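Local coordinates for Endoglucanase(Endo-1,4-beta-glucanase)protein (Pseudomonas stutzeri, PDB 4LX4), which probably hydrolyses O-glycosyl compounds as a family 5 (cellulase A) glycosyl hydrolase, at residues T170-E175 with D199-E204; V122-A127 with R164-Q169; L54-F59 with P279-A284. All coordinates share one frame; numbering follows the deposited sequence.

Interaction 1 of 3, residues T170-E175 with D199-E204; sequences TLIFIE and DRLIYE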
loop_
_atom_site.group_PDB
_atom_site.type_symbol
_atom_site.label_atom_id
_atom_site.label_comp_id
_atom_site.label_asym_id
_atom_site.label_seq_id
_atom_site.Cartn_x
_atom_site.Cartn_y
_atom_site.Cartn_z
ATOM N N THR A 170 10.926 7.665 10.224
ATOM C CA THR A 170 9.913 7.237 9.263
ATOM C C THR A 170 9.236 5.922 9.676
ATOM O O THR A 170 9.883 5.043 10.246
ATOM C CB THR A 170 10.501 7.124 7.845
ATOM O OG1 THR A 170 11.065 8.387 7.460
ATOM C CG2 THR A 170 9.429 6.725 6.836
ATOM N N LEU A 171 7.927 5.827 9.440
ATOM C CA LEU A 171 7.168 4.576 9.564
ATOM C C LEU A 171 7.588 3.501 8.541
ATOM O O LEU A 171 7.936 3.805 7.400
ATOM C CB LEU A 171 5.662 4.837 9.451
ATOM C CG LEU A 171 5.017 5.672 10.550
ATOM C CD1 LEU A 171 3.612 6.105 10.167
ATOM C CD2 LEU A 171 4.987 4.845 11.812
ATOM N N ILE A 172 7.556 2.248 8.975
ATOM C CA ILE A 172 7.770 1.110 8.095
ATOM C C ILE A 172 6.532 0.205 8.097
ATOM O O ILE A 172 5.978 -0.090 9.152
ATOM C CB ILE A 172 9.023 0.306 8.522
ATOM C CG1 ILE A 172 10.254 1.227 8.531
ATOM C CG2 ILE A 172 9.211 -0.945 7.613
ATOM C CD1 ILE A 172 11.522 0.617 9.107
ATOM N N PHE A 173 6.091 -0.194 6.906
ATOM C CA PHE A 173 4.912 -1.051 6.754
ATOM C C PHE A 173 5.303 -2.460 6.333
ATOM O O PHE A 173 5.968 -2.668 5.299
ATOM C CB PHE A 173 3.908 -0.428 5.783
ATOM C CG PHE A 173 3.374 0.901 6.256
ATOM C CD1 PHE A 173 4.156 2.049 6.150
ATOM C CD2 PHE A 173 2.097 1.004 6.797
ATOM C CE1 PHE A 173 3.691 3.272 6.594
ATOM C CE2 PHE A 173 1.613 2.234 7.225
ATOM C CZ PHE A 173 2.424 3.363 7.122
ATOM N N ILE A 174 4.899 -3.423 7.155
ATOM C CA ILE A 174 5.308 -4.805 6.971
ATOM C C ILE A 174 4.154 -5.693 6.520
ATOM O O ILE A 174 3.181 -5.894 7.250
ATOM C CB ILE A 174 5.873 -5.383 8.270
ATOM C CG1 ILE A 174 6.914 -4.426 8.860
ATOM C CG2 ILE A 174 6.376 -6.839 8.044
ATOM C CD1 ILE A 174 8.148 -4.232 7.988
ATOM N N GLU A 175 4.272 -6.230 5.315
ATOM C CA GLU A 175 3.279 -7.156 4.812
ATOM C C GLU A 175 3.719 -8.590 5.099
ATOM O O GLU A 175 4.891 -8.851 5.366
ATOM C CB GLU A 175 3.044 -6.932 3.317
ATOM C CG GLU A 175 2.567 -5.522 2.990
ATOM C CD GLU A 175 2.216 -5.337 1.527
ATOM O OE1 GLU A 175 1.559 -6.227 0.954
ATOM O OE2 GLU A 175 2.590 -4.295 0.952
ATOM N N ASP A 199 9.842 1.694 17.392
ATOM C CA ASP A 199 8.405 1.563 17.594
ATOM C C ASP A 199 7.665 2.307 16.492
ATOM O O ASP A 199 6.710 3.033 16.744
ATOM C CB ASP A 199 7.997 2.092 18.971
ATOM C CG ASP A 199 6.617 1.639 19.377
ATOM O OD1 ASP A 199 6.053 0.752 18.706
ATOM O OD2 ASP A 199 6.084 2.173 20.370
ATOM N N ARG A 200 8.146 2.153 15.267
ATOM C CA ARG A 200 7.534 2.814 14.124
ATOM C C ARG A 200 7.242 1.799 13.030
ATOM O O ARG A 200 7.516 2.044 11.858
ATOM C CB ARG A 200 8.432 3.950 13.636
ATOM C CG ARG A 200 8.512 5.073 14.670
ATOM C CD ARG A 200 7.295 5.960 14.608
ATOM N NE ARG A 200 7.426 6.960 13.550
ATOM C CZ ARG A 200 6.440 7.764 13.157
ATOM N NH1 ARG A 200 5.238 7.663 13.710
ATOM N NH2 ARG A 200 6.643 8.662 12.200
ATOM N N LEU A 201 6.672 0.660 13.430
ATOM C CA LEU A 201 6.259 -0.386 12.493
ATOM C C LEU A 201 4.751 -0.585 12.502
ATOM O O LEU A 201 4.113 -0.496 13.551
ATOM C CB LEU A 201 6.938 -1.721 12.801
ATOM C CG LEU A 201 8.411 -1.825 12.448
ATOM C CD1 LEU A 201 8.923 -3.242 12.650
ATOM C CD2 LEU A 201 8.625 -1.393 11.010
ATOM N N ILE A 202 4.201 -0.872 11.322
ATOM C CA ILE A 202 2.782 -1.183 11.150
ATOM C C ILE A 202 2.629 -2.364 10.192
ATOM O O ILE A 202 3.334 -2.452 9.191
ATOM C CB ILE A 202 2.003 0.047 10.657
ATOM C CG1 ILE A 202 2.086 1.168 11.713
ATOM C CG2 ILE A 202 0.551 -0.304 10.351
ATOM C CD1 ILE A 202 1.763 2.557 11.179
ATOM N N TYR A 203 1.756 -3.304 10.546
ATOM C CA TYR A 203 1.537 -4.508 9.736
ATOM C C TYR A 203 0.395 -4.221 8.773
ATOM O O TYR A 203 -0.583 -3.560 9.129
ATOM C CB TYR A 203 1.266 -5.731 10.639
ATOM C CG TYR A 203 2.496 -6.097 11.434
ATOM C CD1 TYR A 203 2.795 -5.449 12.625
ATOM C CD2 TYR A 203 3.396 -7.044 10.957
ATOM C CE1 TYR A 203 3.940 -5.746 13.330
ATOM C CE2 TYR A 203 4.540 -7.347 11.654
ATOM C CZ TYR A 203 4.806 -6.696 12.839
ATOM O OH TYR A 203 5.952 -7.003 13.531
ATOM N N GLU A 204 0.533 -4.695 7.544
ATOM C CA GLU A 204 -0.363 -4.279 6.477
ATOM C C GLU A 204 -0.866 -5.482 5.708
ATOM O O GLU A 204 -0.073 -6.265 5.178
ATOM C CB GLU A 204 0.362 -3.359 5.501
ATOM C CG GLU A 204 -0.497 -3.012 4.294
ATOM C CD GLU A 204 0.281 -2.343 3.197
ATOM O OE1 GLU A 204 1.345 -1.759 3.487
ATOM O OE2 GLU A 204 -0.166 -2.433 2.038
#
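Leu171 lays its CD2 methyl over one face of the Arg200 guanidinium, 3.3 Å above the plane and displaced toward the rim, where NH1 is 3.4 Å from that carbon. The arginine chain, bent at chi2 (-80°) and chi3 (-83°), folds back to bring the flat group over the leucine, and NH2 is tied to the carbonyl of Gln169. With an alanine here, Leu171 would probably lose the flat cover over its CD2, and the Gln169 carbonyl its Arg200 donor. The Phe173 ring lies alongside Ile202, with CE2 4.0 Å from the isoleucine CD1, while Ile174 sets its CB 4.0 Å from CD2 of the Tyr203 ring, whose OH bonds to the backbone of Ile194.

These side chains ride on two adjacent parallel strands of a TIM barrel. Ile172 N reaches Arg200 O and Ile202 N reaches Ile172 O; Ile174 N then meets Ile202 O at 2.7 Å, and Glu204 N binds Ile174 O. Ile172, Ile174, Leu201 and Tyr203 turn outward, the two isoleucines packing on helix 152-166, whereas Phe173, Ile202 and the two glutamates turn inward.

There Glu175 and Glu204 run side by side with OE2 atoms 3.5 Å apart and carboxylate planes 31° apart. Two acceptors this close would repel, but Arg56 bridges to both OE2 atoms; Glu144 N also binds Glu175 OE1, and His206 binds Glu204 OE2. The contact thus runs from a guanidinium laid on a leucine, through apolar packing, to a buried charge cluster in which the shared Arg56 probably offsets carboxylate repulsion, while Glu144 N and His206 each hold one glutamate.

Interaction 2 of 3, residues V122-A127 with R164-Q169; sequences VWRKLA and REVDDQ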
loop_
_atom_site.group_PDB
_atom_site.type_symbol
_atom_site.label_atom_id
_atom_site.label_comp_id
_atom_site.label_asym_id
_atom_site.label_seq_id
_atom_site.Cartn_x
_atom_site.Cartn_y
_atom_site.Cartn_z
ATOM N N VAL A 122 19.388 -1.539 -1.067
ATOM C CA VAL A 122 18.573 -0.668 -1.891
ATOM C C VAL A 122 17.667 0.181 -1.020
ATOM O O VAL A 122 17.434 1.352 -1.325
ATOM C CB VAL A 122 17.810 -1.463 -2.991
ATOM C CG1 VAL A 122 16.723 -2.385 -2.394
ATOM C CG2 VAL A 122 17.242 -0.505 -4.031
ATOM N N TRP A 123 17.193 -0.399 0.084
ATOM C CA TRP A 123 16.334 0.323 1.022
ATOM C C TRP A 123 17.107 1.321 1.876
ATOM O O TRP A 123 16.586 2.373 2.249
ATOM C CB TRP A 123 15.539 -0.653 1.904
ATOM C CG TRP A 123 14.178 -0.897 1.354
ATOM C CD1 TRP A 123 13.652 -2.086 0.944
ATOM C CD2 TRP A 123 13.188 0.097 1.095
ATOM N NE1 TRP A 123 12.372 -1.894 0.470
ATOM C CE2 TRP A 123 12.074 -0.558 0.538
ATOM C CE3 TRP A 123 13.138 1.485 1.280
ATOM C CZ2 TRP A 123 10.915 0.126 0.172
ATOM C CZ3 TRP A 123 11.988 2.163 0.911
ATOM C CH2 TRP A 123 10.891 1.486 0.366
ATOM N N ARG A 124 18.347 0.964 2.198
ATOM C CA ARG A 124 19.230 1.858 2.921
ATOM C C ARG A 124 19.584 3.039 2.006
ATOM O O ARG A 124 19.620 4.189 2.442
ATOM C CB ARG A 124 20.458 1.085 3.415
ATOM C CG ARG A 124 21.408 1.865 4.316
ATOM C CD ARG A 124 22.653 1.029 4.580
ATOM N NE ARG A 124 22.263 -0.270 5.122
ATOM C CZ ARG A 124 23.074 -1.310 5.280
ATOM N NH1 ARG A 124 24.351 -1.231 4.932
ATOM N NH2 ARG A 124 22.602 -2.435 5.786
ATOM N N LYS A 125 19.822 2.755 0.731
ATOM C CA LYS A 125 20.064 3.821 -0.236
ATOM C C LYS A 125 18.821 4.677 -0.464
ATOM O O LYS A 125 18.922 5.893 -0.576
ATOM C CB LYS A 125 20.599 3.271 -1.574
ATOM C CG LYS A 125 22.057 2.882 -1.554
ATOM C CD LYS A 125 22.483 2.292 -2.886
ATOM C CE LYS A 125 23.982 2.037 -2.909
ATOM N NZ LYS A 125 24.367 0.993 -3.897
ATOM N N LEU A 126 17.651 4.050 -0.526
ATOM C CA LEU A 126 16.409 4.808 -0.673
ATOM C C LEU A 126 16.094 5.669 0.555
ATOM O O LEU A 126 15.618 6.807 0.430
ATOM C CB LEU A 126 15.232 3.886 -1.017
ATOM C CG LEU A 126 15.222 3.238 -2.409
ATOM C CD1 LEU A 126 14.064 2.257 -2.562
ATOM C CD2 LEU A 126 15.142 4.323 -3.475
ATOM N N ALA A 127 16.337 5.118 1.739
ATOM C CA ALA A 127 16.081 5.855 2.961
ATOM C C ALA A 127 17.013 7.057 3.016
ATOM O O ALA A 127 16.628 8.127 3.482
ATOM C CB ALA A 127 16.286 4.958 4.179
ATOM N N ARG A 164 16.814 1.532 9.478
ATOM C CA ARG A 164 16.951 2.156 10.797
ATOM C C ARG A 164 18.366 2.681 11.088
ATOM O O ARG A 164 18.565 3.457 12.027
ATOM C CB ARG A 164 16.490 1.194 11.895
ATOM C CG ARG A 164 14.981 0.975 11.933
ATOM C CD ARG A 164 14.223 2.256 12.248
ATOM N NE ARG A 164 12.782 2.014 12.216
ATOM C CZ ARG A 164 11.901 2.729 11.520
ATOM N NH1 ARG A 164 12.293 3.759 10.782
ATOM N NH2 ARG A 164 10.611 2.418 11.580
ATOM N N GLU A 165 19.342 2.201 10.319
ATOM C CA GLU A 165 20.720 2.689 10.402
ATOM C C GLU A 165 20.793 4.126 9.928
ATOM O O GLU A 165 21.711 4.855 10.296
ATOM C CB GLU A 165 21.651 1.865 9.510
ATOM C CG GLU A 165 21.821 0.408 9.870
ATOM C CD GLU A 165 22.692 -0.300 8.846
ATOM O OE1 GLU A 165 23.321 0.408 8.040
ATOM O OE2 GLU A 165 22.716 -1.546 8.802
ATOM N N VAL A 166 19.874 4.490 9.039
ATOM C CA VAL A 166 19.857 5.820 8.457
ATOM C C VAL A 166 18.621 6.664 8.805
ATOM O O VAL A 166 18.690 7.894 8.775
ATOM C CB VAL A 166 19.933 5.732 6.924
ATOM C CG1 VAL A 166 21.116 4.893 6.505
ATOM C CG2 VAL A 166 18.667 5.126 6.380
ATOM N N ASP A 167 17.510 6.023 9.169
ATOM C CA ASP A 167 16.269 6.763 9.413
ATOM C C ASP A 167 15.413 6.144 10.509
ATOM O O ASP A 167 14.731 5.147 10.286
ATOM C CB ASP A 167 15.467 6.954 8.104
ATOM C CG ASP A 167 14.273 7.903 8.262
ATOM O OD1 ASP A 167 13.759 8.029 9.387
ATOM O OD2 ASP A 167 13.855 8.539 7.264
ATOM N N ASP A 168 15.482 6.745 11.698
ATOM C CA ASP A 168 14.808 6.244 12.896
ATOM C C ASP A 168 13.415 6.850 13.103
ATOM O O ASP A 168 12.721 6.482 14.041
ATOM C CB ASP A 168 15.694 6.453 14.138
ATOM C CG ASP A 168 15.862 7.923 14.510
ATOM O OD1 ASP A 168 15.947 8.781 13.602
ATOM O OD2 ASP A 168 15.937 8.213 15.723
ATOM N N GLN A 169 12.990 7.715 12.180
ATOM C CA GLN A 169 11.781 8.522 12.342
ATOM C C GLN A 169 10.618 8.098 11.441
ATOM O O GLN A 169 9.454 8.186 11.841
ATOM C CB GLN A 169 12.151 9.955 11.937
ATOM C CG GLN A 169 13.120 10.684 12.848
ATOM C CD GLN A 169 12.526 11.017 14.199
ATOM O OE1 GLN A 169 13.010 10.566 15.230
ATOM N NE2 GLN A 169 11.520 11.883 14.200
HETATM O O HOH W 1 14.551 7.629 5.104
#
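Arg124 and Glu165 meet face on rather than end on, in the outer helical layer of the TIM barrel, where helix 116-130 neighbours helix 152-166. The carboxylate lies over the guanidinium with OE1 3.1 Å above its centre, and the two planes are 40° apart. Glu165 OE2 comes within 3.1 Å of Arg124 NH2, well out of the guanidinium plane, so the salt bridge rests on charge and no N-H points at the oxygen. Arg124 can arch over in this way because its otherwise extended chain bends at chi3 (-55°).

Beneath the ion pair, Val166 crosses the arginine at about a right angle and divides its two methyls: CG1 touches Arg124 CG at 3.7 Å, and CG2 is modelled 3.2 Å from Ala127 CB, closer than carbons usually sit, so the exact distance is doubtful. The CB of Ala127 points toward segment 164-169.

Past Val166 the chain leaves the helix in an Asx turn. Thr170 OG1 binds Asp167 OD2, Arg164 NH1 donates to Asp167 O nearly within the guanidinium plane, and Gln169 N reaches Asp167 OD1 at 2.9 Å, meeting that oxygen almost along its C-O bond.

Interaction 3 of 3, residues L54-F59 with P279-A284; sequences LIRFPF and PSAYWA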
loop_
_atom_site.group_PDB
_atom_site.type_symbol
_atom_site.label_atom_id
_atom_site.label_comp_id
_atom_site.label_asym_id
_atom_site.label_seq_id
_atom_site.Cartn_x
_atom_site.Cartn_y
_atom_site.Cartn_z
ATOM N N LEU A 54 -3.981 10.702 2.520
ATOM C CA LEU A 54 -3.166 9.495 2.639
ATOM C C LEU A 54 -3.019 8.800 1.281
ATOM O O LEU A 54 -4.005 8.498 0.623
ATOM C CB LEU A 54 -3.796 8.535 3.652
ATOM C CG LEU A 54 -3.048 7.216 3.898
ATOM C CD1 LEU A 54 -1.697 7.458 4.562
ATOM C CD2 LEU A 54 -3.892 6.203 4.701
ATOM N N ILE A 55 -1.785 8.573 0.855
ATOM C CA ILE A 55 -1.535 7.980 -0.447
ATOM C C ILE A 55 -0.538 6.831 -0.303
ATOM O O ILE A 55 0.495 6.967 0.372
ATOM C CB ILE A 55 -0.966 9.022 -1.438
ATOM C CG1 ILE A 55 -1.930 10.201 -1.628
ATOM C CG2 ILE A 55 -0.567 8.368 -2.770
ATOM C CD1 ILE A 55 -3.366 9.798 -2.011
ATOM N N ARG A 56 -0.857 5.700 -0.924
ATOM C CA ARG A 56 0.112 4.619 -1.084
ATOM C C ARG A 56 0.575 4.645 -2.542
ATOM O O ARG A 56 -0.255 4.656 -3.449
ATOM C CB ARG A 56 -0.544 3.280 -0.758
ATOM C CG ARG A 56 0.395 2.057 -0.764
ATOM C CD ARG A 56 -0.356 0.811 -0.278
ATOM N NE ARG A 56 0.431 -0.431 -0.294
ATOM C CZ ARG A 56 0.300 -1.420 -1.179
ATOM N NH1 ARG A 56 -0.571 -1.335 -2.181
ATOM N NH2 ARG A 56 1.061 -2.503 -1.074
ATOM N N PHE A 57 1.891 4.694 -2.760
ATOM C CA PHE A 57 2.438 4.808 -4.114
ATOM C C PHE A 57 3.391 3.681 -4.526
ATOM O O PHE A 57 4.581 3.703 -4.190
ATOM C CB PHE A 57 3.110 6.158 -4.327
ATOM C CG PHE A 57 3.488 6.404 -5.758
ATOM C CD1 PHE A 57 2.518 6.714 -6.702
ATOM C CD2 PHE A 57 4.815 6.291 -6.166
ATOM C CE1 PHE A 57 2.864 6.912 -8.043
ATOM C CE2 PHE A 57 5.174 6.489 -7.494
ATOM C CZ PHE A 57 4.203 6.813 -8.432
ATOM N N PRO A 58 2.865 2.719 -5.306
ATOM C CA PRO A 58 3.663 1.628 -5.878
ATOM C C PRO A 58 4.739 2.070 -6.871
ATOM O O PRO A 58 4.511 2.917 -7.738
ATOM C CB PRO A 58 2.621 0.768 -6.595
ATOM C CG PRO A 58 1.327 1.062 -5.865
ATOM C CD PRO A 58 1.415 2.511 -5.493
ATOM N N PHE A 59 5.913 1.459 -6.722
ATOM C CA PHE A 59 7.003 1.531 -7.677
ATOM C C PHE A 59 7.647 0.140 -7.603
ATOM O O PHE A 59 7.292 -0.658 -6.715
ATOM C CB PHE A 59 7.982 2.653 -7.294
ATOM C CG PHE A 59 8.774 2.368 -6.045
ATOM C CD1 PHE A 59 8.237 2.624 -4.794
ATOM C CD2 PHE A 59 10.065 1.855 -6.129
ATOM C CE1 PHE A 59 8.964 2.355 -3.649
ATOM C CE2 PHE A 59 10.800 1.582 -4.994
ATOM C CZ PHE A 59 10.250 1.830 -3.753
ATOM N N PRO A 279 -6.328 2.451 9.390
ATOM C CA PRO A 279 -6.283 3.082 8.070
ATOM C C PRO A 279 -6.343 2.072 6.905
ATOM O O PRO A 279 -6.197 0.856 7.083
ATOM C CB PRO A 279 -4.957 3.856 8.104
ATOM C CG PRO A 279 -4.095 3.068 9.039
ATOM C CD PRO A 279 -5.031 2.545 10.094
ATOM N N SER A 280 -6.566 2.604 5.707
ATOM C CA SER A 280 -6.721 1.790 4.510
ATOM C C SER A 280 -6.289 2.573 3.276
ATOM O O SER A 280 -6.121 3.805 3.313
ATOM C CB SER A 280 -8.186 1.352 4.351
ATOM O OG SER A 280 -9.033 2.448 4.009
ATOM N N ALA A 281 -6.130 1.859 2.169
ATOM C CA ALA A 281 -5.854 2.505 0.892
ATOM C C ALA A 281 -6.627 1.775 -0.202
ATOM O O ALA A 281 -6.509 0.556 -0.347
ATOM C CB ALA A 281 -4.338 2.535 0.595
ATOM N N TYR A 282 -7.439 2.535 -0.942
ATOM C CA TYR A 282 -8.289 2.009 -2.008
ATOM C C TYR A 282 -7.468 1.668 -3.247
ATOM O O TYR A 282 -6.566 2.430 -3.617
ATOM C CB TYR A 282 -9.355 3.043 -2.404
ATOM C CG TYR A 282 -10.356 2.490 -3.398
ATOM C CD1 TYR A 282 -10.097 2.477 -4.757
ATOM C CD2 TYR A 282 -11.548 1.942 -2.959
ATOM C CE1 TYR A 282 -10.993 1.937 -5.632
ATOM C CE2 TYR A 282 -12.448 1.423 -3.826
ATOM C CZ TYR A 282 -12.165 1.408 -5.151
ATOM O OH TYR A 282 -13.079 0.855 -5.996
ATOM N N TRP A 283 -7.764 0.527 -3.880
ATOM C CA TRP A 283 -7.131 0.155 -5.156
ATOM C C TRP A 283 -8.064 0.332 -6.369
ATOM O O TRP A 283 -9.003 -0.440 -6.514
ATOM C CB TRP A 283 -6.658 -1.304 -5.100
ATOM C CG TRP A 283 -5.840 -1.652 -6.281
ATOM C CD1 TRP A 283 -6.279 -2.166 -7.463
ATOM C CD2 TRP A 283 -4.428 -1.440 -6.431
ATOM N NE1 TRP A 283 -5.221 -2.330 -8.326
ATOM C CE2 TRP A 283 -4.074 -1.885 -7.719
ATOM C CE3 TRP A 283 -3.427 -0.938 -5.589
ATOM C CZ2 TRP A 283 -2.754 -1.826 -8.193
ATOM C CZ3 TRP A 283 -2.120 -0.897 -6.055
ATOM C CH2 TRP A 283 -1.797 -1.338 -7.346
ATOM N N ALA A 284 -7.829 1.322 -7.241
ATOM C CA ALA A 284 -6.761 2.321 -7.149
ATOM C C ALA A 284 -7.171 3.562 -7.962
ATOM O O ALA A 284 -8.153 3.522 -8.684
ATOM C CB ALA A 284 -5.465 1.748 -7.694
#
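The backbones of Arg56 and Ala281, whose side chains touch, pass 6.6 Å apart at their CA atoms, too far for strand pairing. Segments 54-59 and 279-284 run in the same general sense, their end-to-end directions 45° apart, and no hydrogen bond joins them. They are second neighbours in the TIM barrel, with strand 14-18 between them. What they share is the barrel interior, into which Leu54, Arg56 and Pro58 face from one segment, and Pro279 and Ala281 from the other.

At the N-terminal end of strand 54-59, Leu54 places its CD2 methyl 3.6 Å from Ser280 O, with the ring of Pro279 close by. Two residues on, Arg56 CB rests on Ala281 CB at 4.1 Å. From there the arginine runs straight, with CG anti to the backbone N (chi1 -175°) and the chain extended to NE, carrying the guanidinium into a crowd of acceptors. Asn143, Asn17, Asp140 and Glu252 all bind it, fixing its rotation from several directions.

Farther along the strands, Trp283 brings CZ3 of its six-membered ring to the guanidinium edge, near its plane and 4.2 Å from Arg56 NH1; inclined at 61°, the two groups do not stack. A bound Tris, probably from the crystallisation liquor, lies about 4 Å from the indole, consistent with a pocket at the C-terminal strand ends, where such barrels have their active site. A non-proline cis peptide follows the tryptophan, and Pro58 slides past the indole in the opposite direction, its CG meeting the ring edge at CZ3, 4.0 Å away.

How the interactions relate
Two contacts belong to the barrel sheet and its interior, the third to the surrounding helices. Interaction 3 lies nearest the centre and joins non-adjacent strands through side-chain packing without any backbone hydrogen bond; interaction 1 is equally buried but joins adjacent strands of the same sheet by backbone bonds. Interaction 2 is partly open to solvent and relies on an ion pair and a few methyls. Charge serves differently: a single surface pair in interaction 2, a many-partnered buried network where interactions 1 and 3 meet at Arg56. Interactions 1 and 2 join where helix 152-166 leads into strand 171-175, with Arg164 NH1 probably bonding Thr170 O, while Phe59 carries interaction 3 outward to Trp123 and Leu126.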